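Local coordinates for carboxyl esterase NP (Bacillus subtilis, PDB 4CCW), which hydrolyses carboxylic esters, including naproxen esters, to the alcohol and the free carboxylate as an esterase of the alpha/beta hydrolase fold, at residues 149-154 / 234-239; 28-33 / 47-52; 101-106 / 216-221. All blocks are in the same frame, centred on the assembly; numbering follows the deposited sequence.

Contact 1 (149-154 / 234-239)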
loop_
_atom_site.group_PDB
_atom_site.type_symbol
_atom_site.label_atom_id
_atom_site.label_comp_id
_atom_site.label_asym_id
_atom_site.label_seq_id
_atom_site.Cartn_x
_atom_site.Cartn_y
_atom_site.Cartn_z
ATOM N N ALA A 149 -7.740 -10.413 -4.652
ATOM C CA ALA A 149 -6.997 -9.381 -3.933
ATOM C C ALA A 149 -6.377 -9.948 -2.672
ATOM O O ALA A 149 -7.015 -10.729 -1.966
ATOM C CB ALA A 149 -7.918 -8.223 -3.598
ATOM N N ALA A 150 -5.118 -9.574 -2.428
ATOM C CA ALA A 150 -4.415 -9.878 -1.196
ATOM C C ALA A 150 -4.310 -8.566 -0.446
ATOM O O ALA A 150 -3.751 -7.577 -0.957
ATOM C CB ALA A 150 -3.031 -10.447 -1.484
ATOM N N ILE A 151 -4.879 -8.555 0.751
ATOM C CA ILE A 151 -4.956 -7.343 1.562
ATOM C C ILE A 151 -4.087 -7.610 2.767
ATOM O O ILE A 151 -4.357 -8.528 3.539
ATOM C CB ILE A 151 -6.427 -7.018 1.928
ATOM C CG1 ILE A 151 -7.203 -6.638 0.657
ATOM C CG2 ILE A 151 -6.512 -5.926 2.989
ATOM C CD1 ILE A 151 -8.704 -6.490 0.845
ATOM N N LEU A 152 -3.013 -6.828 2.897
ATOM C CA LEU A 152 -2.010 -7.066 3.929
ATOM C C LEU A 152 -2.067 -5.958 4.959
ATOM O O LEU A 152 -1.906 -4.792 4.595
ATOM C CB LEU A 152 -0.597 -7.108 3.310
ATOM C CG LEU A 152 -0.091 -8.352 2.549
ATOM C CD1 LEU A 152 -1.139 -9.103 1.743
ATOM C CD2 LEU A 152 1.085 -7.985 1.649
ATOM N N SER A 153 -2.271 -6.306 6.235
ATOM C CA SER A 153 -2.196 -5.303 7.312
ATOM C C SER A 153 -2.923 -3.994 6.917
ATOM O O SER A 153 -2.329 -2.914 6.974
ATOM C CB SER A 153 -0.732 -4.965 7.614
ATOM O OG SER A 153 0.009 -6.140 7.902
ATOM N N PRO A 154 -4.205 -4.088 6.504
ATOM C CA PRO A 154 -4.870 -2.899 5.949
ATOM C C PRO A 154 -5.022 -1.746 6.938
ATOM O O PRO A 154 -5.291 -1.979 8.118
ATOM C CB PRO A 154 -6.256 -3.415 5.574
ATOM C CG PRO A 154 -6.479 -4.611 6.471
ATOM C CD PRO A 154 -5.115 -5.246 6.556
ATOM N N VAL A 234 -15.425 -10.485 -4.657
ATOM C CA VAL A 234 -14.100 -10.774 -5.171
ATOM C C VAL A 234 -13.385 -11.642 -4.115
ATOM O O VAL A 234 -13.485 -11.350 -2.923
ATOM C CB VAL A 234 -13.323 -9.444 -5.407
ATOM C CG1 VAL A 234 -11.911 -9.694 -5.907
ATOM C CG2 VAL A 234 -14.054 -8.561 -6.412
ATOM N N PRO A 235 -12.643 -12.681 -4.535
ATOM C CA PRO A 235 -11.892 -13.442 -3.521
ATOM C C PRO A 235 -10.820 -12.587 -2.864
ATOM O O PRO A 235 -10.106 -11.848 -3.554
ATOM C CB PRO A 235 -11.233 -14.589 -4.320
ATOM C CG PRO A 235 -11.762 -14.495 -5.708
ATOM C CD PRO A 235 -12.371 -13.145 -5.906
ATOM N N ILE A 236 -10.701 -12.717 -1.537
ATOM C CA ILE A 236 -9.772 -11.946 -0.739
ATOM C C ILE A 236 -8.884 -12.858 0.092
ATOM O O ILE A 236 -9.359 -13.833 0.675
ATOM C CB ILE A 236 -10.543 -10.986 0.191
ATOM C CG1 ILE A 236 -11.286 -9.925 -0.643
ATOM C CG2 ILE A 236 -9.635 -10.381 1.257
ATOM C CD1 ILE A 236 -12.227 -9.079 0.179
ATOM N N LEU A 237 -7.588 -12.554 0.095
ATOM C CA LEU A 237 -6.659 -13.172 1.022
ATOM C C LEU A 237 -6.301 -12.065 1.980
ATOM O O LEU A 237 -5.780 -11.039 1.569
ATOM C CB LEU A 237 -5.397 -13.695 0.316
ATOM C CG LEU A 237 -4.222 -14.118 1.217
ATOM C CD1 LEU A 237 -4.491 -15.481 1.852
ATOM C CD2 LEU A 237 -2.930 -14.186 0.409
ATOM N N LEU A 238 -6.577 -12.276 3.259
ATOM C CA LEU A 238 -6.224 -11.303 4.284
ATOM C C LEU A 238 -5.073 -11.832 5.114
ATOM O O LEU A 238 -5.215 -12.849 5.775
ATOM C CB LEU A 238 -7.434 -10.976 5.176
ATOM C CG LEU A 238 -7.164 -10.090 6.403
ATOM C CD1 LEU A 238 -6.722 -8.686 5.959
ATOM C CD2 LEU A 238 -8.426 -9.973 7.273
ATOM N N LEU A 239 -3.925 -11.158 5.036
ATOM C CA LEU A 239 -2.770 -11.465 5.870
ATOM C C LEU A 239 -2.544 -10.387 6.903
ATOM O O LEU A 239 -2.498 -9.193 6.570
ATOM C CB LEU A 239 -1.494 -11.604 5.031
ATOM C CG LEU A 239 -1.479 -12.645 3.921
ATOM C CD1 LEU A 239 -0.092 -12.718 3.287
ATOM C CD2 LEU A 239 -1.909 -14.028 4.422
#

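Contact 2 (28-33 / 47-52)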
loop_
_atom_site.group_PDB
_atom_site.type_symbol
_atom_site.label_atom_id
_atom_site.label_comp_id
_atom_site.label_asym_id
_atom_site.label_seq_id
_atom_site.Cartn_x
_atom_site.Cartn_y
_atom_site.Cartn_z
ATOM N N TRP A 28 15.875 -2.886 -6.205
ATOM C CA TRP A 28 14.996 -3.680 -7.061
ATOM C C TRP A 28 15.843 -4.702 -7.788
ATOM O O TRP A 28 16.721 -4.326 -8.575
ATOM C CB TRP A 28 14.339 -2.752 -8.071
ATOM C CG TRP A 28 12.914 -3.061 -8.455
ATOM C CD1 TRP A 28 12.467 -3.795 -9.555
ATOM C CD2 TRP A 28 11.690 -2.601 -7.778
ATOM N NE1 TRP A 28 11.096 -3.834 -9.590
ATOM C CE2 TRP A 28 10.567 -3.138 -8.552
ATOM C CE3 TRP A 28 11.424 -1.834 -6.645
ATOM C CZ2 TRP A 28 9.247 -2.906 -8.192
ATOM C CZ3 TRP A 28 10.090 -1.608 -6.288
ATOM C CH2 TRP A 28 9.027 -2.131 -7.044
ATOM N N PRO A 29 15.614 -6.008 -7.533
ATOM C CA PRO A 29 16.514 -7.034 -8.090
ATOM C C PRO A 29 16.107 -7.564 -9.462
ATOM O O PRO A 29 16.587 -8.624 -9.885
ATOM C CB PRO A 29 16.432 -8.154 -7.054
ATOM C CG PRO A 29 15.056 -8.035 -6.494
ATOM C CD PRO A 29 14.584 -6.609 -6.665
ATOM N N VAL A 30 15.238 -6.837 -10.153
ATOM C CA VAL A 30 14.800 -7.230 -11.489
ATOM C C VAL A 30 14.695 -5.994 -12.388
ATOM O O VAL A 30 14.639 -4.873 -11.892
ATOM C CB VAL A 30 13.475 -8.036 -11.428
ATOM C CG1 VAL A 30 12.272 -7.124 -11.203
ATOM C CG2 VAL A 30 13.295 -8.878 -12.681
ATOM N N ARG A 31 14.698 -6.192 -13.705
ATOM C CA ARG A 31 14.570 -5.074 -14.638
ATOM C C ARG A 31 13.214 -4.396 -14.478
ATOM O O ARG A 31 12.171 -5.055 -14.470
ATOM C CB ARG A 31 14.755 -5.526 -16.091
ATOM C CG ARG A 31 15.441 -4.476 -16.952
ATOM C CD ARG A 31 15.118 -4.578 -18.437
ATOM N NE ARG A 31 15.155 -5.945 -18.960
ATOM C CZ ARG A 31 14.119 -6.562 -19.526
ATOM N NH1 ARG A 31 12.951 -5.942 -19.654
ATOM N NH2 ARG A 31 14.250 -7.802 -19.971
ATOM N N CYS A 32 13.230 -3.077 -14.335
ATOM C CA CYS A 32 11.987 -2.322 -14.248
ATOM C C CYS A 32 12.047 -1.012 -15.026
ATOM O O CYS A 32 13.127 -0.560 -15.425
ATOM C CB CYS A 32 11.628 -2.055 -12.791
ATOM S SG CYS A 32 12.707 -0.840 -12.008
ATOM N N LYS A 33 10.878 -0.422 -15.255
ATOM C CA LYS A 33 10.796 0.917 -15.822
ATOM C C LYS A 33 9.890 1.804 -14.985
ATOM O O LYS A 33 8.820 1.378 -14.537
ATOM C CB LYS A 33 10.355 0.893 -17.293
ATOM C CG LYS A 33 8.975 0.318 -17.570
ATOM C CD LYS A 33 8.598 0.536 -19.025
ATOM C CE LYS A 33 7.343 -0.231 -19.402
ATOM N NZ LYS A 33 7.013 -0.074 -20.847
ATOM N N ILE A 47 5.986 1.780 -11.400
ATOM C CA ILE A 47 7.146 0.940 -11.689
ATOM C C ILE A 47 6.651 -0.413 -12.227
ATOM O O ILE A 47 5.928 -1.138 -11.535
ATOM C CB ILE A 47 8.000 0.722 -10.427
ATOM C CG1 ILE A 47 8.349 2.066 -9.783
ATOM C CG2 ILE A 47 9.269 -0.044 -10.770
ATOM C CD1 ILE A 47 8.689 1.974 -8.316
ATOM N N ALA A 48 7.019 -0.743 -13.468
ATOM C CA ALA A 48 6.612 -2.007 -14.087
ATOM C C ALA A 48 7.762 -3.003 -14.142
ATOM O O ALA A 48 8.889 -2.641 -14.467
ATOM C CB ALA A 48 6.052 -1.773 -15.486
ATOM N N SER A 49 7.452 -4.255 -13.822
ATOM C CA SER A 49 8.400 -5.364 -13.890
ATOM C C SER A 49 7.681 -6.594 -14.436
ATOM O O SER A 49 6.452 -6.665 -14.404
ATOM C CB SER A 49 8.921 -5.691 -12.487
ATOM O OG SER A 49 9.305 -4.532 -11.785
ATOM N N GLY A 50 8.439 -7.579 -14.909
ATOM C CA GLY A 50 7.847 -8.849 -15.325
ATOM C C GLY A 50 7.508 -8.903 -16.802
ATOM O O GLY A 50 7.533 -7.871 -17.482
ATOM N N PRO A 51 7.178 -10.112 -17.310
ATOM C CA PRO A 51 6.962 -10.309 -18.746
ATOM C C PRO A 51 5.778 -9.487 -19.227
ATOM O O PRO A 51 4.743 -9.454 -18.567
ATOM C CB PRO A 51 6.643 -11.804 -18.858
ATOM C CG PRO A 51 7.134 -12.420 -17.589
ATOM C CD PRO A 51 6.940 -11.350 -16.550
ATOM N N GLU A 52 5.935 -8.825 -20.370
ATOM C CA GLU A 52 4.916 -7.904 -20.862
ATOM C C GLU A 52 3.588 -8.607 -21.173
ATOM O O GLU A 52 2.528 -8.011 -21.020
ATOM C CB GLU A 52 5.427 -7.135 -22.086
ATOM C CG GLU A 52 6.436 -6.046 -21.749
ATOM C CD GLU A 52 6.985 -5.350 -22.981
ATOM O OE1 GLU A 52 6.796 -5.871 -24.092
ATOM O OE2 GLU A 52 7.615 -4.282 -22.842
HETATM O O HOH W 1 11.354 -7.459 -14.853
#

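Contact 3 (101-106 / 216-221)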
loop_
_atom_site.group_PDB
_atom_site.type_symbol
_atom_site.label_atom_id
_atom_site.label_comp_id
_atom_site.label_asym_id
_atom_site.label_seq_id
_atom_site.Cartn_x
_atom_site.Cartn_y
_atom_site.Cartn_z
ATOM N N SER A 101 -9.994 15.916 -3.778
ATOM C CA SER A 101 -10.796 16.139 -2.567
ATOM C C SER A 101 -10.544 15.115 -1.463
ATOM O O SER A 101 -10.677 15.435 -0.282
ATOM C CB SER A 101 -12.287 16.184 -2.890
ATOM O OG SER A 101 -13.007 16.690 -1.776
ATOM N N GLY A 102 -10.211 13.889 -1.864
ATOM C CA GLY A 102 -9.886 12.810 -0.927
ATOM C C GLY A 102 -11.032 11.884 -0.563
ATOM O O GLY A 102 -10.920 11.089 0.384
ATOM N N THR A 103 -12.150 11.966 -1.288
ATOM C CA THR A 103 -13.256 11.054 -0.990
ATOM C C THR A 103 -12.916 9.652 -1.450
ATOM O O THR A 103 -12.022 9.456 -2.278
ATOM C CB THR A 103 -14.594 11.464 -1.630
ATOM O OG1 THR A 103 -14.538 11.283 -3.051
ATOM C CG2 THR A 103 -14.949 12.899 -1.280
ATOM N N ARG A 104 -13.650 8.681 -0.919
ATOM C CA ARG A 104 -13.457 7.301 -1.313
ATOM C C ARG A 104 -13.895 7.097 -2.770
ATOM O O ARG A 104 -13.328 6.286 -3.487
ATOM C CB ARG A 104 -14.213 6.385 -0.359
ATOM C CG ARG A 104 -13.705 6.518 1.077
ATOM C CD ARG A 104 -14.194 5.373 1.957
ATOM N NE ARG A 104 -15.627 5.443 2.237
ATOM C CZ ARG A 104 -16.176 6.240 3.155
ATOM N NH1 ARG A 104 -15.416 7.068 3.894
ATOM N NH2 ARG A 104 -17.493 6.219 3.327
ATOM N N THR A 105 -14.889 7.850 -3.205
ATOM C CA THR A 105 -15.291 7.820 -4.614
ATOM C C THR A 105 -14.144 8.297 -5.521
ATOM O O THR A 105 -13.798 7.629 -6.497
ATOM C CB THR A 105 -16.566 8.648 -4.842
ATOM O OG1 THR A 105 -17.643 8.054 -4.105
ATOM C CG2 THR A 105 -16.943 8.679 -6.319
ATOM N N ASP A 106 -13.544 9.437 -5.172
ATOM C CA ASP A 106 -12.419 10.003 -5.926
ATOM C C ASP A 106 -11.280 9.006 -6.063
ATOM O O ASP A 106 -10.778 8.786 -7.159
ATOM C CB ASP A 106 -11.897 11.282 -5.256
ATOM C CG ASP A 106 -12.834 12.470 -5.430
ATOM O OD1 ASP A 106 -13.619 12.498 -6.398
ATOM O OD2 ASP A 106 -12.782 13.386 -4.585
ATOM N N LYS A 216 -11.596 13.203 6.792
ATOM C CA LYS A 216 -13.027 13.485 6.835
ATOM C C LYS A 216 -13.819 12.183 6.802
ATOM O O LYS A 216 -13.284 11.138 6.438
ATOM C CB LYS A 216 -13.434 14.383 5.656
ATOM C CG LYS A 216 -12.955 15.825 5.775
ATOM C CD LYS A 216 -13.225 16.616 4.506
ATOM C CE LYS A 216 -12.798 18.065 4.668
ATOM N NZ LYS A 216 -12.930 18.837 3.399
ATOM N N ALA A 217 -15.100 12.260 7.152
ATOM C CA ALA A 217 -15.941 11.066 7.254
ATOM C C ALA A 217 -16.103 10.327 5.924
ATOM O O ALA A 217 -16.193 9.098 5.913
ATOM C CB ALA A 217 -17.303 11.417 7.841
ATOM N N ASP A 218 -16.100 11.065 4.816
ATOM C CA ASP A 218 -16.283 10.454 3.486
ATOM C C ASP A 218 -14.969 10.075 2.782
ATOM O O ASP A 218 -14.961 9.740 1.591
ATOM C CB ASP A 218 -17.152 11.338 2.590
ATOM C CG ASP A 218 -16.627 12.759 2.460
ATOM O OD1 ASP A 218 -15.552 13.082 3.014
ATOM O OD2 ASP A 218 -17.299 13.564 1.785
ATOM N N GLY A 219 -13.868 10.112 3.532
ATOM C CA GLY A 219 -12.562 9.813 2.976
ATOM C C GLY A 219 -11.897 8.615 3.630
ATOM O O GLY A 219 -12.578 7.652 4.043
ATOM N N PHE A 220 -10.564 8.665 3.681
ATOM C CA PHE A 220 -9.754 7.658 4.360
ATOM C C PHE A 220 -9.099 8.304 5.595
ATOM O O PHE A 220 -8.786 9.508 5.582
ATOM C CB PHE A 220 -8.673 7.079 3.427
ATOM C CG PHE A 220 -9.198 6.202 2.302
ATOM C CD1 PHE A 220 -10.321 5.386 2.466
ATOM C CD2 PHE A 220 -8.540 6.174 1.073
ATOM C CE1 PHE A 220 -10.771 4.564 1.434
ATOM C CE2 PHE A 220 -8.990 5.369 0.041
ATOM C CZ PHE A 220 -10.103 4.553 0.221
ATOM N N PRO A 221 -8.895 7.529 6.664
ATOM C CA PRO A 221 -9.172 6.096 6.785
ATOM C C PRO A 221 -10.655 5.821 6.950
ATOM O O PRO A 221 -11.432 6.745 7.212
ATOM C CB PRO A 221 -8.412 5.704 8.055
ATOM C CG PRO A 221 -8.423 6.945 8.866
ATOM C CD PRO A 221 -8.234 8.054 7.876
HETATM O O HOH W 2 -9.369 10.969 2.619
HETATM O O HOH W 3 -19.072 7.505 5.573
#

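Contact 1 (149-154 / 234-239)
Ala149 meets Pro235 and Leu237 through both of its backbone groups, and this shows in miniature how neighbouring parallel strands are stitched together. Its N binds Pro235 O at 3.0 Å, while its O accepts from Leu237 N at 2.8 Å. Ile151 repeats the scheme two residues on: its N gives Leu237 O a bond of 2.8 Å, almost straight at 171°, and its O receives Leu239 N. Leu239 in turn offers its O to Ser153 N.

Ile151 also carries much of the apolar contact. CG1 is anti to the carbonyl carbon (chi1 -67°), and CD1 beyond it meets Ile236 CG2 at 4.0 Å. Ile151 CG2 touches Leu238 CD1, a methyl that lies 3.4 Å from Ile151 O and 3.8 Å from Pro154 CD. Ala149, Ile151 and Ile236 face helix 130-141. On the other face Leu239 runs side by side with Leu152, both pointing the same way, with their CD1 atoms 4.1 Å apart; helix 280-291 packs there on Leu237. Ser153 OG bonds to the backbone O of His273, the probable catalytic proton acceptor. Helices on both faces of a mostly parallel sheet, with active-site loops near its strand ends, typify the alpha/beta hydrolase fold.

Contact 2 (28-33 / 47-52)
Trp28 and Ser49 make the side-chain hydrogen bond of this contact: indole NE1 donates to Ser49 OG at 2.9 Å, with 158° at the hydrogen. The hydroxyl oxygen lies at the edge of the indole, close to its plane, and chi1 of -47° sets it anti to its own carbonyl carbon. Two backbone bonds join Lys33 and Ala48 as an antiparallel hydrogen-bonded pair, Lys33 N to Ala48 O at 3.1 Å and Ala48 N to Lys33 O at 3.0 Å.

Apolar contacts gather round Ile47. Its CG2 sits over one face of the indole in a CH-pi contact, 3.8 Å above the plane and displaced toward the rim, and the same methyl rests 3.7 Å from both CB and SG of Cys32. Val30 CG1 adds a touch on Ser49 CB.

Where residues 28-33 and 47-52 diverge, one water spans them, donating to Arg31 O (2.6 Å) and accepting from Gly50 N (2.9 Å). Farther out, Lys33 NZ and Glu52 OE2 are near without contact, an attraction that is probably weak. The chemistry implies a hairpin end in which direct pairing gives way to a water bridge, and an indole whose bonded N-H and methyl-covered face limit its turning.

Contact 3 (101-106 / 216-221)
The guanidinium of Arg104 receives Ala217 O and Gly219 O at its edge, with Asp218 O over one face. Both edge carbonyls are served by NH1, at 3.0 Å for Ala217 O and 2.9 Å for Gly219 O, and both lie within 3° of the guanidinium plane. Gly219 O is approached on a lone pair in its carbonyl plane, whereas the donor at Ala217 O is tilted from that plane. NH2 adds a water in the same plane, which in turn makes a weak bond to Ala217 O. The second flat group, the Phe220 ring, is turned 35° from the guanidinium and touches the aliphatic part of the same arginine: Arg104 CG lies 3.5 Å from Phe220 CE1, and CD is almost as near. A bend at chi3 (-71°) turns NE away from the line of the preceding carbons.

The backbone completes the grip. Lys216 to Gly219 form a type I turn, and its Asp218 O accepts from Arg104 N at 3.0 Å, in the first turn of helix 104-118. Thr103 is the N-cap, its OG1 accepting from Asp106 N at 3.0 Å. A carbonyl so close to a helix N-terminus is probably favoured by the positive end of the helix dipole. Gly219 CA comes within 3.3 Å of Gly102 O, an approach that glycine, with no CB, permits, and a water donates to Gly102 O and accepts from Phe220 N.

The turn belongs to the loop between helices 194-205 and 226-230 and rests against the start of helix 104-118. Beside them runs helix 130-141, whose Asn137 bonds to Arg104 O and whose His134 meets Phe220 edge to face; the Tyr107 ring meets that of Phe220 with planes nearly parallel, and Tyr222 makes a cation-pi contact with Arg104.

The three contacts illustrate how chemistry follows position in a fold. Contact 1 is buried core, parallel strands with apolar side chains on both faces. Contact 2 belongs to the same mixed sheet but to its antiparallel hairpin, partly exposed, and combines backbone pairing with an indole bond and a bridging water; the two centres lie about 23 Å apart. Contact 3, also only partly buried, involves no strand: an arginine grips loop carbonyls at a helix start, with two waters bridging, on the opposite side of the chain's centre from contact 2. Contacts 1 and 3 alternate along the sequence, and helix 130-141 touches both.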